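Local coordinates for protein glutathione S-transferase 2 (Heligmosomoides polygyrus, PDB 1TW9) that probably catalyses the conjugation of glutathione to electrophilic halide compounds, as a dimeric glutathione transferase of the sigma family, at residues Q20-D26 and R193-I198; I88-A92 and S154-L159; S145-V149 and H184-I188. All coordinates share one frame; numbering follows the deposited sequence.

Contact 1. Residues Q20-D26 and R193-I198; sequences QVFALAD and RIKKWI. Unlike the reference sequence in segment 20-26: Val-21 (reference Ile).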
loop_
_atom_site.group_PDB
_atom_site.type_symbol
_atom_site.label_atom_id
_atom_site.label_comp_id
_atom_site.label_asym_id
_atom_site.label_seq_id
_atom_site.Cartn_x
_atom_site.Cartn_y
_atom_site.Cartn_z
ATOM N N GLN A 20 1.241 -2.704 -17.277
ATOM C CA GLN A 20 2.467 -2.073 -17.709
ATOM C C GLN A 20 3.767 -2.736 -17.133
ATOM O O GLN A 20 4.792 -2.730 -17.789
ATOM C CB GLN A 20 2.422 -0.611 -17.487
ATOM C CG GLN A 20 1.369 0.056 -18.324
ATOM C CD GLN A 20 1.378 1.523 -18.280
ATOM O OE1 GLN A 20 2.346 2.112 -17.764
ATOM N NE2 GLN A 20 0.334 2.140 -18.798
ATOM N N VAL A 21 3.691 -3.318 -15.936
ATOM C CA VAL A 21 4.807 -4.108 -15.411
ATOM C C VAL A 21 5.049 -5.304 -16.327
ATOM O O VAL A 21 6.149 -5.608 -16.698
ATOM C CB VAL A 21 4.574 -4.512 -13.965
ATOM C CG1 VAL A 21 5.640 -5.466 -13.506
ATOM C CG2 VAL A 21 4.619 -3.202 -13.075
ATOM N N PHE A 22 3.970 -5.977 -16.657
ATOM C CA PHE A 22 4.075 -7.107 -17.570
ATOM C C PHE A 22 4.722 -6.687 -18.883
ATOM O O PHE A 22 5.591 -7.366 -19.428
ATOM C CB PHE A 22 2.679 -7.692 -17.875
ATOM C CG PHE A 22 2.140 -8.685 -16.784
ATOM C CD1 PHE A 22 2.936 -9.724 -16.297
ATOM C CD2 PHE A 22 0.888 -8.499 -16.221
ATOM C CE1 PHE A 22 2.435 -10.588 -15.354
ATOM C CE2 PHE A 22 0.397 -9.389 -15.298
ATOM C CZ PHE A 22 1.167 -10.421 -14.855
ATOM N N ALA A 23 4.263 -5.552 -19.428
ATOM C CA ALA A 23 4.767 -5.047 -20.703
ATOM C C ALA A 23 6.246 -4.795 -20.557
ATOM O O ALA A 23 7.038 -5.199 -21.429
ATOM C CB ALA A 23 4.041 -3.764 -21.145
ATOM N N LEU A 24 6.631 -4.074 -19.499
ATOM C CA LEU A 24 8.024 -3.725 -19.248
ATOM C C LEU A 24 8.933 -4.944 -19.152
ATOM O O LEU A 24 10.109 -4.891 -19.515
ATOM C CB LEU A 24 8.128 -2.993 -17.912
ATOM C CG LEU A 24 8.714 -1.629 -17.818
ATOM C CD1 LEU A 24 9.162 -1.431 -16.401
ATOM C CD2 LEU A 24 9.705 -1.187 -18.923
ATOM N N ALA A 25 8.388 -6.042 -18.648
ATOM C CA ALA A 25 9.122 -7.307 -18.437
ATOM C C ALA A 25 9.066 -8.237 -19.656
ATOM O O ALA A 25 9.653 -9.295 -19.608
ATOM C CB ALA A 25 8.584 -8.005 -17.256
ATOM N N ASP A 26 8.287 -7.871 -20.660
ATOM C CA ASP A 26 8.007 -8.724 -21.840
ATOM C C ASP A 26 7.476 -10.073 -21.379
ATOM O O ASP A 26 7.807 -11.158 -21.899
ATOM C CB ASP A 26 9.259 -8.834 -22.683
ATOM C CG ASP A 26 9.041 -9.510 -23.972
ATOM O OD1 ASP A 26 7.959 -9.346 -24.532
ATOM O OD2 ASP A 26 9.936 -10.187 -24.518
ATOM N N ARG A 193 8.965 -0.666 -24.587
ATOM C CA ARG A 193 7.897 -1.628 -24.257
ATOM C C ARG A 193 6.621 -0.995 -23.722
ATOM O O ARG A 193 5.489 -1.523 -23.920
ATOM C CB ARG A 193 8.454 -2.630 -23.264
ATOM C CG ARG A 193 9.378 -3.611 -23.924
ATOM C CD ARG A 193 10.047 -4.495 -22.913
ATOM N NE ARG A 193 10.830 -5.506 -23.561
ATOM C CZ ARG A 193 11.591 -6.387 -22.900
ATOM N NH1 ARG A 193 11.662 -6.373 -21.555
ATOM N NH2 ARG A 193 12.278 -7.297 -23.578
ATOM N N ILE A 194 6.757 0.138 -23.048
ATOM C CA ILE A 194 5.603 0.824 -22.577
ATOM C C ILE A 194 4.897 1.593 -23.728
ATOM O O ILE A 194 3.661 1.545 -23.889
ATOM C CB ILE A 194 6.023 1.808 -21.471
ATOM C CG1 ILE A 194 6.659 1.057 -20.272
ATOM C CG2 ILE A 194 4.825 2.656 -21.041
ATOM C CD1 ILE A 194 5.777 0.057 -19.654
ATOM N N LYS A 195 5.685 2.243 -24.559
ATOM C CA LYS A 195 5.157 2.905 -25.751
ATOM C C LYS A 195 4.388 1.962 -26.614
ATOM O O LYS A 195 3.306 2.281 -27.054
ATOM C CB LYS A 195 6.323 3.444 -26.576
ATOM C CG LYS A 195 5.963 4.310 -27.792
ATOM C CD LYS A 195 7.239 4.816 -28.492
ATOM C CE LYS A 195 6.940 5.457 -29.859
ATOM N NZ LYS A 195 7.889 6.540 -30.180
ATOM N N LYS A 196 4.962 0.782 -26.815
ATOM C CA LYS A 196 4.299 -0.265 -27.624
ATOM C C LYS A 196 2.971 -0.689 -27.010
ATOM O O LYS A 196 1.932 -0.836 -27.721
ATOM C CB LYS A 196 5.174 -1.480 -27.708
ATOM C CG LYS A 196 4.614 -2.564 -28.608
ATOM C CD LYS A 196 5.329 -3.864 -28.324
ATOM C CE LYS A 196 5.304 -4.863 -29.496
ATOM N NZ LYS A 196 5.543 -6.267 -29.017
ATOM N N TRP A 197 2.952 -0.848 -25.705
ATOM C CA TRP A 197 1.722 -1.246 -25.011
ATOM C C TRP A 197 0.688 -0.115 -25.146
ATOM O O TRP A 197 -0.472 -0.382 -25.417
ATOM C CB TRP A 197 1.959 -1.562 -23.532
ATOM C CG TRP A 197 0.697 -1.664 -22.750
ATOM C CD1 TRP A 197 0.284 -0.821 -21.809
ATOM C CD2 TRP A 197 -0.352 -2.636 -22.910
ATOM N NE1 TRP A 197 -0.947 -1.186 -21.325
ATOM C CE2 TRP A 197 -1.354 -2.323 -21.990
ATOM C CE3 TRP A 197 -0.575 -3.720 -23.772
ATOM C CZ2 TRP A 197 -2.548 -3.037 -21.897
ATOM C CZ3 TRP A 197 -1.739 -4.441 -23.597
ATOM C CH2 TRP A 197 -2.716 -4.068 -22.726
ATOM N N ILE A 198 1.110 1.115 -24.926
ATOM C CA ILE A 198 0.174 2.255 -25.018
ATOM C C ILE A 198 -0.433 2.372 -26.402
ATOM O O ILE A 198 -1.692 2.590 -26.546
ATOM C CB ILE A 198 0.833 3.537 -24.530
ATOM C CG1 ILE A 198 1.109 3.416 -23.030
ATOM C CG2 ILE A 198 -0.049 4.725 -24.881
ATOM C CD1 ILE A 198 1.914 4.562 -22.505
#
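Arg-193 lays its guanidinium against the end of helix 16-24, with Leu-24 at its edge and Asp-26 over one face. NH1 of Arg-193 donates to O of Leu-24 at 3.0 Å with an N-H...O angle of 159°; the oxygen lies in the guanidinium plane, whereas the donor stands above the carbonyl plane. CB of Asp-26 sits over the centre of the guanidinium, 3.4 Å from CZ of Arg-193. The chain of Arg-193, extended from CG to NE, carries the group that far. The salt bridge is long, 3.8 Å from OD2 of Asp-26 to NH2 of Arg-193, and no N-H points at the oxygen. Asp-26, at positive phi, closes helix 16-24 in a Schellman motif, and the carbonyl that Arg-193 grips belongs to its last turn. Here the thioredoxin-like N-terminal domain meets helix 192-200 of the all-helical C-terminal domain, the two segments' axes 8.8 Å apart. CD1 of Ile-194 points in at CG of Leu-24 (3.9 Å), while CB of Ala-23 meets CB of Trp-197. Gln-20 and Trp-197 cross at about a right angle, CG of Gln-20 3.8 Å from CD1 of Trp-197; Glu-16 accepts from both Gln-20 NE2 and Trp-197 NE1.

Contact 2. Residues I88-A92 and S154-L159; sequences IDSLA and SWVDLL. Unlike the reference sequence in segment 88-92: Leu-91 (reference Pro).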
loop_
_atom_site.group_PDB
_atom_site.type_symbol
_atom_site.label_atom_id
_atom_site.label_comp_id
_atom_site.label_asym_id
_atom_site.label_seq_id
_atom_site.Cartn_x
_atom_site.Cartn_y
_atom_site.Cartn_z
ATOM N N ILE A 88 10.010 3.608 -2.937
ATOM C CA ILE A 88 9.078 3.435 -4.038
ATOM C C ILE A 88 7.671 3.254 -3.432
ATOM O O ILE A 88 6.672 3.872 -3.864
ATOM C CB ILE A 88 9.525 2.250 -4.924
ATOM C CG1 ILE A 88 10.832 2.609 -5.752
ATOM C CG2 ILE A 88 8.395 1.715 -5.837
ATOM C CD1 ILE A 88 11.552 1.424 -6.340
ATOM N N ASP A 89 7.579 2.335 -2.497
ATOM C CA ASP A 89 6.323 2.107 -1.767
ATOM C C ASP A 89 5.778 3.410 -1.227
ATOM O O ASP A 89 4.576 3.669 -1.315
ATOM C CB ASP A 89 6.484 1.170 -0.598
ATOM C CG ASP A 89 6.754 -0.228 -0.973
ATOM O OD1 ASP A 89 6.513 -0.618 -2.155
ATOM O OD2 ASP A 89 7.167 -1.078 -0.151
ATOM N N SER A 90 6.625 4.203 -0.608
ATOM C CA SER A 90 6.178 5.434 0.044
ATOM C C SER A 90 5.566 6.376 -1.016
ATOM O O SER A 90 4.548 7.019 -0.744
ATOM C CB SER A 90 7.306 6.143 0.834
ATOM O OG SER A 90 8.201 6.779 -0.036
ATOM N N LEU A 91 6.156 6.425 -2.223
ATOM C CA LEU A 91 5.631 7.299 -3.284
ATOM C C LEU A 91 4.257 6.789 -3.781
ATOM O O LEU A 91 3.384 7.571 -4.114
ATOM C CB LEU A 91 6.646 7.395 -4.434
ATOM C CG LEU A 91 7.793 8.346 -4.029
ATOM C CD1 LEU A 91 8.970 7.941 -4.843
ATOM C CD2 LEU A 91 7.331 9.750 -4.303
ATOM N N ALA A 92 4.084 5.457 -3.888
ATOM C CA ALA A 92 2.861 4.888 -4.352
ATOM C C ALA A 92 1.797 5.129 -3.313
ATOM O O ALA A 92 0.637 5.365 -3.657
ATOM C CB ALA A 92 3.020 3.457 -4.574
ATOM N N SER A 154 10.991 1.999 -12.103
ATOM C CA SER A 154 10.290 1.157 -11.126
ATOM C C SER A 154 8.793 1.252 -11.399
ATOM O O SER A 154 8.327 2.170 -12.115
ATOM C CB SER A 154 10.547 1.566 -9.705
ATOM O OG SER A 154 10.033 2.861 -9.441
ATOM N N TRP A 155 8.052 0.424 -10.689
ATOM C CA TRP A 155 6.553 0.403 -10.908
ATOM C C TRP A 155 5.904 1.715 -10.496
ATOM O O TRP A 155 4.853 2.105 -11.098
ATOM C CB TRP A 155 5.915 -0.753 -10.175
ATOM C CG TRP A 155 6.044 -0.763 -8.687
ATOM C CD1 TRP A 155 7.112 -1.203 -7.925
ATOM C CD2 TRP A 155 4.995 -0.460 -7.754
ATOM N NE1 TRP A 155 6.785 -1.147 -6.577
ATOM C CE2 TRP A 155 5.513 -0.648 -6.449
ATOM C CE3 TRP A 155 3.721 0.078 -7.886
ATOM C CZ2 TRP A 155 4.765 -0.393 -5.293
ATOM C CZ3 TRP A 155 2.984 0.293 -6.732
ATOM C CH2 TRP A 155 3.499 0.054 -5.471
ATOM N N VAL A 156 6.481 2.433 -9.559
ATOM C CA VAL A 156 5.871 3.759 -9.168
ATOM C C VAL A 156 6.128 4.787 -10.280
ATOM O O VAL A 156 5.296 5.657 -10.520
ATOM C CB VAL A 156 6.278 4.319 -7.790
ATOM C CG1 VAL A 156 7.752 4.856 -7.791
ATOM C CG2 VAL A 156 5.284 5.384 -7.362
ATOM N N ASP A 157 7.244 4.714 -11.006
ATOM C CA ASP A 157 7.403 5.547 -12.212
ATOM C C ASP A 157 6.242 5.308 -13.209
ATOM O O ASP A 157 5.662 6.255 -13.747
ATOM C CB ASP A 157 8.686 5.239 -12.936
ATOM C CG ASP A 157 9.893 5.661 -12.202
ATOM O OD1 ASP A 157 10.019 6.868 -11.783
ATOM O OD2 ASP A 157 10.821 4.776 -12.057
ATOM N N LEU A 158 5.927 4.048 -13.458
ATOM C CA LEU A 158 4.797 3.649 -14.287
ATOM C C LEU A 158 3.469 4.177 -13.784
ATOM O O LEU A 158 2.653 4.667 -14.601
ATOM C CB LEU A 158 4.664 2.103 -14.511
ATOM C CG LEU A 158 5.846 1.383 -15.072
ATOM C CD1 LEU A 158 5.661 -0.067 -15.008
ATOM C CD2 LEU A 158 6.125 1.855 -16.413
ATOM N N LEU A 159 3.212 4.079 -12.488
ATOM C CA LEU A 159 1.942 4.480 -11.923
ATOM C C LEU A 159 1.788 6.027 -12.055
ATOM O O LEU A 159 0.725 6.510 -12.465
ATOM C CB LEU A 159 1.977 4.046 -10.475
ATOM C CG LEU A 159 0.775 4.304 -9.619
ATOM C CD1 LEU A 159 -0.398 3.495 -10.149
ATOM C CD2 LEU A 159 1.045 3.968 -8.200
HETATM O O HOH W 1 8.292 -1.576 -4.088
#
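Ile-88 to Ala-92 and Ser-154 to Leu-159 meet through two nearly parallel helical segments, their axes 9.4 Å apart at 21°, with Ala-92 and Val-156 the closest pair of CA atoms. Ser-154 occupies the N-cap position of the second helix, and its backbone N donates to the anti lone pair of Asp-157 OD2. Ile-88 spreads its branches over three neighbours. Its CG2, anti to the backbone N, lies over one face of the Trp-155 indole, offset toward the rim and 3.4 Å from NE1 of Trp-155, and also touches CG1 of Val-156; its CD1 reaches CB of Ser-154 at 3.5 Å. Were Ile-88 cut back to an alanine, the indole face would probably lose its methyl cover and a gap would be likely to open beside Ser-154. Farther along the ring, CB of Ala-92 approaches CH2 of Trp-155 at 3.6 Å, while CG2 of Val-156 fits against CB of Leu-91 at 3.8 Å. A water accepts from Trp-155 NE1 (2.9 Å) and donates to Asp-89 OD1 (2.8 Å), bridging the two helices in the plane of the indole. Asp-89 also pairs with Arg-69 of its own chain and with Arg-69 of the second subunit, which brings the contact to the dimer interface. Helix 64-75 packs on Trp-155 through Cys-68 and Ala-72, and helix 119-142 on Leu-91 through Ile-136 and Phe-139.

Contact 3. Residues S145-V149 and H184-I188; sequences SGFLV and HMERI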
loop_
_atom_site.group_PDB
_atom_site.type_symbol
_atom_site.label_atom_id
_atom_site.label_comp_id
_atom_site.label_asym_id
_atom_site.label_seq_id
_atom_site.Cartn_x
_atom_site.Cartn_y
_atom_site.Cartn_z
ATOM N N SER A 145 19.003 10.469 -12.245
ATOM C CA SER A 145 18.730 9.441 -13.217
ATOM C C SER A 145 17.530 9.724 -14.108
ATOM O O SER A 145 17.432 9.155 -15.198
ATOM C CB SER A 145 18.504 8.116 -12.499
ATOM O OG SER A 145 17.275 8.106 -11.785
ATOM N N GLY A 146 16.638 10.551 -13.630
ATOM C CA GLY A 146 15.358 10.804 -14.281
ATOM C C GLY A 146 14.182 9.970 -13.799
ATOM O O GLY A 146 13.077 10.220 -14.182
ATOM N N PHE A 147 14.463 9.000 -12.939
ATOM C CA PHE A 147 13.464 8.189 -12.266
ATOM C C PHE A 147 13.159 8.706 -10.900
ATOM O O PHE A 147 13.885 9.602 -10.375
ATOM C CB PHE A 147 13.907 6.719 -12.200
ATOM C CG PHE A 147 14.250 6.160 -13.539
ATOM C CD1 PHE A 147 15.574 5.935 -13.883
ATOM C CD2 PHE A 147 13.277 5.932 -14.486
ATOM C CE1 PHE A 147 15.900 5.472 -15.129
ATOM C CE2 PHE A 147 13.607 5.488 -15.773
ATOM C CZ PHE A 147 14.903 5.204 -16.083
ATOM N N LEU A 148 12.065 8.235 -10.334
ATOM C CA LEU A 148 11.650 8.678 -9.000
ATOM C C LEU A 148 12.602 8.203 -7.907
ATOM O O LEU A 148 12.931 8.974 -7.001
ATOM C CB LEU A 148 10.230 8.301 -8.734
ATOM C CG LEU A 148 9.177 9.176 -9.422
ATOM C CD1 LEU A 148 7.864 8.566 -9.344
ATOM C CD2 LEU A 148 9.196 10.528 -8.739
ATOM N N VAL A 149 13.042 6.937 -7.994
ATOM C CA VAL A 149 13.895 6.293 -6.976
ATOM C C VAL A 149 14.955 5.520 -7.654
ATOM O O VAL A 149 14.654 4.666 -8.531
ATOM C CB VAL A 149 13.095 5.333 -5.990
ATOM C CG1 VAL A 149 13.982 4.625 -5.016
ATOM C CG2 VAL A 149 12.034 6.137 -5.225
ATOM N N HIS A 184 9.365 13.502 -16.981
ATOM C CA HIS A 184 9.304 12.126 -16.432
ATOM C C HIS A 184 8.207 11.326 -17.111
ATOM O O HIS A 184 8.437 10.214 -17.555
ATOM C CB HIS A 184 9.131 12.147 -14.912
ATOM C CG HIS A 184 8.847 10.816 -14.292
ATOM N ND1 HIS A 184 7.583 10.307 -14.158
ATOM C CD2 HIS A 184 9.688 9.887 -13.768
ATOM C CE1 HIS A 184 7.657 9.115 -13.562
ATOM N NE2 HIS A 184 8.928 8.859 -13.289
ATOM N N MET A 185 7.041 11.921 -17.236
ATOM C CA MET A 185 5.943 11.296 -17.928
ATOM C C MET A 185 6.370 10.876 -19.314
ATOM O O MET A 185 6.108 9.724 -19.745
ATOM C CB MET A 185 4.760 12.264 -17.963
ATOM C CG MET A 185 3.478 11.694 -18.453
ATOM S SD MET A 185 2.608 12.810 -19.574
ATOM C CE MET A 185 3.432 11.979 -20.821
ATOM N N GLU A 186 7.054 11.768 -20.032
ATOM C CA GLU A 186 7.413 11.438 -21.410
ATOM C C GLU A 186 8.481 10.357 -21.455
ATOM O O GLU A 186 8.409 9.436 -22.269
ATOM C CB GLU A 186 7.853 12.662 -22.126
ATOM C CG GLU A 186 6.721 13.637 -22.284
ATOM C CD GLU A 186 5.630 13.308 -23.309
ATOM O OE1 GLU A 186 4.719 14.171 -23.406
ATOM O OE2 GLU A 186 5.611 12.260 -24.025
ATOM N N ARG A 187 9.439 10.453 -20.562
ATOM C CA ARG A 187 10.502 9.441 -20.524
ATOM C C ARG A 187 9.915 8.075 -20.276
ATOM O O ARG A 187 10.276 7.106 -20.912
ATOM C CB ARG A 187 11.402 9.804 -19.362
ATOM C CG ARG A 187 12.498 8.897 -19.015
ATOM C CD ARG A 187 13.200 9.416 -17.739
ATOM N NE ARG A 187 13.810 10.766 -17.940
ATOM C CZ ARG A 187 13.535 11.906 -17.276
ATOM N NH1 ARG A 187 12.633 12.048 -16.258
ATOM N NH2 ARG A 187 14.231 12.952 -17.655
ATOM N N ILE A 188 9.016 7.991 -19.316
ATOM C CA ILE A 188 8.447 6.697 -18.943
ATOM C C ILE A 188 7.591 6.149 -20.068
ATOM O O ILE A 188 7.644 5.002 -20.419
ATOM C CB ILE A 188 7.671 6.784 -17.629
ATOM C CG1 ILE A 188 8.596 7.212 -16.503
ATOM C CG2 ILE A 188 7.041 5.420 -17.279
ATOM C CD1 ILE A 188 9.858 6.359 -16.347
#
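His-184 holds its CG anti to the backbone N (chi1 171°), which carries the imidazole out to the 145-149 loop, and Arg-187 starts the same way (chi1 175°) before bending at chi3, -62°, to fold its guanidinium over Gly-146. Both side chains converge on one carbonyl: O of Gly-146 lies in the imidazole plane, 3.4 Å from CD2 of His-184, and 2.8 Å from NH1 of Arg-187. CA of Gly-146 sits over one face of the guanidinium, toward its rim. A CB on Gly-146 would probably collide with NE of Arg-187, and at its positive phi would also be pressed against the preceding carbonyl. An ST turn shapes this loop, Phe-147 N donating to Ser-145 OG at 3.2 Å. Beyond it, CD1 of Ile-188 meets the edge of the Phe-147 ring, 3.9 Å from CE2, and CG of Leu-148 approaches NE2 of His-184 at 3.9 Å, the two side chains crossing at about a right angle. Within the C-terminal domain, the contact thus fixes the loop leading to helix 155-170 against helix 179-189. His-184 NE2 is hydrogen-bonded to Asp-157 OD1, which also accepts from Leu-148 N; the carboxylate probably polarises the imidazole, and that shared acceptor limits rotation of the ring about chi2.

How the contacts relate
From the N terminus, helix 16-24 supplies the first half of contact 1, whose other half comes 167 residues later on helix 192-200; this long closure spans both domains and encloses contacts 2 and 3. Contact 2 links helix 82-101 to the start of helix 155-170, and contact 3 opens at 145-149, before contact 2 has closed, and finishes on helix 179-189, so the two cross. Asp-157, on the contact 2 helix, reaches into contact 3, and Val-149 packs on Ile-88 and Leu-91. Leu-158 carries the packing on to contact 1, against Ile-194, Val-21 and Leu-24. Helix 155-170, one side of contact 2, therefore also touches contacts 1 and 3, between the N-terminal domain and the rest of the helical domain.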